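Local coordinates for PUA domain-containing protein (Archaeoglobus fulgidus DSM 4304, PDB 2Q07) that probably binds RNA through its C-terminal PUA domain and probably takes part in archaeosine-tRNA biosynthesis, this chain being the C-terminal part of a longer protein, at residues V117-G122 against K145-D150; Y212-I217 against V272-M277. All coordinates share one frame; numbering follows the deposited sequence.

Contact 1: residues V117-G122 against K145-D150; sequences VAHVTG and KDVLSD
The imidazole of H119 lies obliquely across the side of V147, with ring atom CD2 3.6 Å from V147 CB. Its CG is anti to the backbone N (chi1 -158°), which carries the ring over to the loop 145-150. There NE2 gives its N-H to the V147 carbonyl: H119 NE2 to V147 O is 2.6 Å. The bond is short and nearly straight, with an N-H...O angle of 166°. The oxygen sits at the ring edge, in the ring plane, and is met on a lone pair. The other ring nitrogen, ND1, is hydrogen-bonded to T142 OG1. Both ring nitrogens are thus held, which fixes the rotation of the buried imidazole. H119 comes just after strand 115-118, a parallel strand of the sheet of the DUF5591 domain, a family grouped with the UDG-like superfamily. The loop 145-150 leads from strand 138-141 into helix 150-160, so the histidine ties the end of strand 115-118 to the loop that leaves the neighbouring edge strand 138-141. V147 turns CG1 beside its own backbone N, and this methyl comes to 3.6 Å from H119 O. T121 adds a second touch further along, its CG2 methyl 3.5 Å from K145 N. The loop has its own bracing. D146 to S149 is a type I turn, and D146 OD1 accepts from L148 N at 2.9 Å in an Asx turn, the N-H coming from above the carboxylate plane. S149 then N-caps helix 150-160 through a bond from S152 N to its OG.

Contact 2: residues Y212-I217 against V272-M277; sequences YGMLDI and VGLAAM
This contact belongs to the interface between the pre-PUA and PUA domains, where the last strand of the pre-PUA antiparallel sheet faces strand 270-275 of the PUA domain. Strands 214-217 and 272-275 approach to 8.2 Å between axes, at 144° between their directions. They meet mainly through side chains. L274 carries one end. Its two methyls part: CD1 goes to Y212 and CD2 to M214. L274 CD1 lies 3.4 Å from Y212 CE2, near the CD2-CE2 side of the phenol ring and oblique to it. M214, a selenomethionine, reaches L274 tip to tip, with its SE 3.8 Å from L274 CD2. G213 and M214 form a G1 bulge opposite D209, just where the strand begins. V272 carries the other end, its two methyls both turned to I217. V272 CG1 is anti to the backbone N (chi1 176°), and both CG1 and CG2 lie 4.1 Å from I217 CG1. V261 of the neighbouring PUA strand touches M214, I217 and V272. An alanine at V272 would remove both methyls and would probably loosen the packing against I217 and leave the two domains less closely fitted here. D216 OD2 forms a salt bridge with R295, a charged link across the same interface. The other carboxylate oxygen, D216 OD1, rests 4.2 Å from V272 CG1. Within the pair of strands, the nearest atom to the V272 side chain is a backbone one, I217 O, 3.7 Å from V272 CG2.

In the fold
The two contacts come in series along the chain: contact 1 closes before contact 2 opens. Their centres are 38 Å apart, their nearest atoms about 24 Å apart, and they lie on opposite sides of the chain's centre. They share no sheet. Contact 1 stays within the DUF5591 part, joining loops that follow strands 115-118 and 138-141 of its five-stranded mixed sheet. Contact 2 bridges two later parts, the four-stranded pre-PUA sheet and the six-stranded PUA sheet. Contact 1 is internal to one domain; contact 2 joins the PUA domain to the part before it. The PUA domain is probably the RNA-binding part, so contact 2 probably bears on how it is held relative to the rest of the chain.

Contact 1: residues V117-G122 against K145-D150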
loop_
_atom_site.group_PDB
_atom_site.type_symbol
_atom_site.label_atom_id
_atom_site.label_comp_id
_atom_site.label_asym_id
_atom_site.label_seq_id
_atom_site.Cartn_x
_atom_site.Cartn_y
_atom_site.Cartn_z
ATOM N N VAL A 117 19.023 -4.900 6.433
ATOM C CA VAL A 117 19.120 -5.733 7.619
ATOM C C VAL A 117 18.113 -6.869 7.484
ATOM O O VAL A 117 16.901 -6.661 7.619
ATOM C CB VAL A 117 18.784 -4.960 8.915
ATOM C CG1 VAL A 117 18.980 -5.871 10.095
ATOM C CG2 VAL A 117 19.647 -3.728 9.035
ATOM N N ALA A 118 18.614 -8.068 7.220
ATOM C CA ALA A 118 17.757 -9.235 7.053
ATOM C C ALA A 118 17.436 -9.921 8.379
ATOM O O ALA A 118 18.203 -10.754 8.850
ATOM C CB ALA A 118 18.419 -10.224 6.105
ATOM N N HIS A 119 16.301 -9.580 8.979
ATOM C CA HIS A 119 15.928 -10.199 10.240
ATOM C C HIS A 119 14.984 -11.355 9.965
ATOM O O HIS A 119 13.798 -11.308 10.294
ATOM C CB HIS A 119 15.253 -9.201 11.172
ATOM C CG HIS A 119 15.325 -9.598 12.611
ATOM N ND1 HIS A 119 16.500 -9.571 13.331
ATOM C CD2 HIS A 119 14.381 -10.079 13.452
ATOM C CE1 HIS A 119 16.278 -10.018 14.553
ATOM N NE2 HIS A 119 15.000 -10.335 14.652
ATOM N N VAL A 120 15.532 -12.399 9.363
ATOM C CA VAL A 120 14.758 -13.572 8.994
ATOM C C VAL A 120 15.647 -14.802 9.077
ATOM O O VAL A 120 16.874 -14.686 9.133
ATOM C CB VAL A 120 14.245 -13.441 7.550
ATOM C CG1 VAL A 120 13.210 -12.343 7.454
ATOM C CG2 VAL A 120 15.410 -13.125 6.627
ATOM N N THR A 121 15.030 -15.979 9.061
ATOM C CA THR A 121 15.783 -17.221 9.149
ATOM C C THR A 121 15.331 -18.257 8.130
ATOM O O THR A 121 14.324 -18.075 7.451
ATOM C CB THR A 121 15.654 -17.848 10.557
ATOM O OG1 THR A 121 14.270 -18.083 10.845
ATOM C CG2 THR A 121 16.244 -16.919 11.622
ATOM N N GLY A 122 16.090 -19.347 8.042
ATOM C CA GLY A 122 15.764 -20.427 7.124
ATOM C C GLY A 122 15.521 -20.014 5.684
ATOM O O GLY A 122 16.243 -19.185 5.130
ATOM N N LYS A 145 18.021 -18.790 14.040
ATOM C CA LYS A 145 17.116 -19.661 14.793
ATOM C C LYS A 145 15.815 -18.988 15.214
ATOM O O LYS A 145 14.735 -19.477 14.903
ATOM C CB LYS A 145 17.784 -20.215 16.060
ATOM C CG LYS A 145 19.007 -21.089 15.838
ATOM C CD LYS A 145 19.544 -21.592 17.175
ATOM C CE LYS A 145 20.747 -22.501 17.001
ATOM N NZ LYS A 145 21.206 -23.040 18.312
ATOM N N ASP A 146 15.921 -17.873 15.928
ATOM C CA ASP A 146 14.734 -17.177 16.426
ATOM C C ASP A 146 14.832 -15.672 16.195
ATOM O O ASP A 146 15.792 -15.040 16.615
ATOM C CB ASP A 146 14.592 -17.453 17.927
ATOM C CG ASP A 146 13.173 -17.276 18.427
ATOM O OD1 ASP A 146 12.485 -16.328 17.983
ATOM O OD2 ASP A 146 12.752 -18.091 19.283
ATOM N N VAL A 147 13.834 -15.092 15.538
ATOM C CA VAL A 147 13.851 -13.655 15.280
ATOM C C VAL A 147 13.561 -12.854 16.557
ATOM O O VAL A 147 13.877 -11.665 16.646
ATOM C CB VAL A 147 12.818 -13.269 14.179
ATOM C CG1 VAL A 147 13.260 -13.821 12.835
ATOM C CG2 VAL A 147 11.444 -13.810 14.533
ATOM N N LEU A 148 12.993 -13.532 17.553
ATOM C CA LEU A 148 12.620 -12.917 18.824
ATOM C C LEU A 148 13.504 -13.253 20.040
ATOM O O LEU A 148 13.138 -12.946 21.170
ATOM C CB LEU A 148 11.165 -13.278 19.141
ATOM C CG LEU A 148 10.011 -12.428 18.587
ATOM C CD1 LEU A 148 10.296 -11.933 17.184
ATOM C CD2 LEU A 148 8.738 -13.265 18.618
ATOM N N SER A 149 14.659 -13.873 19.825
ATOM C CA SER A 149 15.539 -14.215 20.943
ATOM C C SER A 149 16.281 -12.978 21.448
ATOM O O SER A 149 16.442 -12.005 20.714
ATOM C CB SER A 149 16.552 -15.284 20.522
ATOM O OG SER A 149 17.463 -14.777 19.561
ATOM N N ASP A 150 16.731 -13.009 22.699
ATOM C CA ASP A 150 17.449 -11.866 23.263
ATOM C C ASP A 150 18.702 -11.552 22.459
ATOM O O ASP A 150 19.126 -10.400 22.370
ATOM C CB ASP A 150 17.846 -12.129 24.719
ATOM C CG ASP A 150 16.660 -12.459 25.597
ATOM O OD1 ASP A 150 15.606 -11.798 25.464
ATOM O OD2 ASP A 150 16.790 -13.375 26.435
#

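Contact 2: residues Y212-I217 against V272-M277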
loop_
_atom_site.group_PDB
_atom_site.type_symbol
_atom_site.label_atom_id
_atom_site.label_comp_id
_atom_site.label_asym_id
_atom_site.label_seq_id
_atom_site.Cartn_x
_atom_site.Cartn_y
_atom_site.Cartn_z
ATOM N N TYR A 212 -12.692 -3.993 1.404
ATOM C CA TYR A 212 -12.121 -3.980 0.066
ATOM C C TYR A 212 -10.604 -3.811 0.021
ATOM O O TYR A 212 -10.011 -3.817 -1.056
ATOM C CB TYR A 212 -12.787 -2.884 -0.773
ATOM C CG TYR A 212 -14.244 -3.156 -1.057
ATOM C CD1 TYR A 212 -15.217 -2.954 -0.075
ATOM C CD2 TYR A 212 -14.649 -3.667 -2.292
ATOM C CE1 TYR A 212 -16.557 -3.258 -0.315
ATOM C CE2 TYR A 212 -15.982 -3.977 -2.544
ATOM C CZ TYR A 212 -16.930 -3.772 -1.550
ATOM O OH TYR A 212 -18.247 -4.092 -1.782
ATOM N N GLY A 213 -9.981 -3.657 1.185
ATOM C CA GLY A 213 -8.537 -3.488 1.235
ATOM C C GLY A 213 -8.037 -2.335 0.376
ATOM O O GLY A 213 -7.178 -2.511 -0.489
HETATM N N MSE A 214 -8.596 -1.151 0.609
HETATM C CA MSE A 214 -8.206 0.045 -0.131
HETATM C C MSE A 214 -8.748 1.264 0.596
HETATM O O MSE A 214 -9.515 1.134 1.546
HETATM C CB MSE A 214 -8.765 0.005 -1.556
HETATM C CG MSE A 214 -10.261 0.263 -1.650
HETATM SE SE MSE A 214 -11.002 -0.200 -3.391
HETATM C CE MSE A 214 -9.958 0.990 -4.492
ATOM N N LEU A 215 -8.353 2.444 0.139
ATOM C CA LEU A 215 -8.803 3.690 0.744
ATOM C C LEU A 215 -10.133 4.146 0.180
ATOM O O LEU A 215 -10.356 4.072 -1.026
ATOM C CB LEU A 215 -7.801 4.817 0.487
ATOM C CG LEU A 215 -6.558 4.986 1.354
ATOM C CD1 LEU A 215 -5.798 6.212 0.879
ATOM C CD2 LEU A 215 -6.950 5.142 2.809
ATOM N N ASP A 216 -11.013 4.604 1.061
ATOM C CA ASP A 216 -12.284 5.154 0.636
ATOM C C ASP A 216 -11.980 6.648 0.735
ATOM O O ASP A 216 -11.286 7.065 1.664
ATOM C CB ASP A 216 -13.412 4.789 1.611
ATOM C CG ASP A 216 -14.787 5.062 1.028
ATOM O OD1 ASP A 216 -14.857 5.762 -0.006
ATOM O OD2 ASP A 216 -15.794 4.585 1.592
ATOM N N ILE A 217 -12.467 7.450 -0.210
ATOM C CA ILE A 217 -12.214 8.894 -0.189
ATOM C C ILE A 217 -13.501 9.696 -0.079
ATOM O O ILE A 217 -14.566 9.218 -0.463
ATOM C CB ILE A 217 -11.486 9.366 -1.462
ATOM C CG1 ILE A 217 -12.325 9.012 -2.695
ATOM C CG2 ILE A 217 -10.092 8.743 -1.528
ATOM C CD1 ILE A 217 -11.791 9.578 -4.003
ATOM N N VAL A 272 -18.583 9.472 -5.406
ATOM C CA VAL A 272 -17.551 8.455 -5.287
ATOM C C VAL A 272 -18.194 7.086 -5.478
ATOM O O VAL A 272 -19.314 6.861 -5.027
ATOM C CB VAL A 272 -16.901 8.506 -3.882
ATOM C CG1 VAL A 272 -15.901 7.373 -3.726
ATOM C CG2 VAL A 272 -16.219 9.851 -3.670
ATOM N N GLY A 273 -17.486 6.187 -6.153
ATOM C CA GLY A 273 -17.997 4.847 -6.370
ATOM C C GLY A 273 -16.905 3.857 -6.738
ATOM O O GLY A 273 -15.731 4.216 -6.856
ATOM N N LEU A 274 -17.288 2.597 -6.902
ATOM C CA LEU A 274 -16.357 1.541 -7.285
ATOM C C LEU A 274 -16.657 1.115 -8.714
ATOM O O LEU A 274 -17.738 0.593 -8.998
ATOM C CB LEU A 274 -16.497 0.322 -6.374
ATOM C CG LEU A 274 -15.557 0.167 -5.182
ATOM C CD1 LEU A 274 -15.830 -1.180 -4.537
ATOM C CD2 LEU A 274 -14.096 0.246 -5.625
ATOM N N ALA A 275 -15.709 1.341 -9.611
ATOM C CA ALA A 275 -15.891 0.962 -11.005
ATOM C C ALA A 275 -16.104 -0.546 -11.109
ATOM O O ALA A 275 -15.482 -1.319 -10.387
ATOM C CB ALA A 275 -14.676 1.382 -11.816
ATOM N N ALA A 276 -16.997 -0.965 -11.999
ATOM C CA ALA A 276 -17.266 -2.387 -12.184
ATOM C C ALA A 276 -16.612 -2.855 -13.475
ATOM O O ALA A 276 -16.339 -4.040 -13.645
ATOM C CB ALA A 276 -18.779 -2.645 -12.226
HETATM N N MSE A 277 -16.366 -1.916 -14.381
HETATM C CA MSE A 277 -15.727 -2.223 -15.655
HETATM C C MSE A 277 -14.646 -1.191 -15.984
HETATM O O MSE A 277 -14.557 -0.138 -15.346
HETATM C CB MSE A 277 -16.771 -2.285 -16.781
HETATM C CG MSE A 277 -17.735 -1.105 -16.834
HETATM SE SE MSE A 277 -19.028 -1.246 -18.282
HETATM C CE MSE A 277 -20.247 -2.513 -17.485
#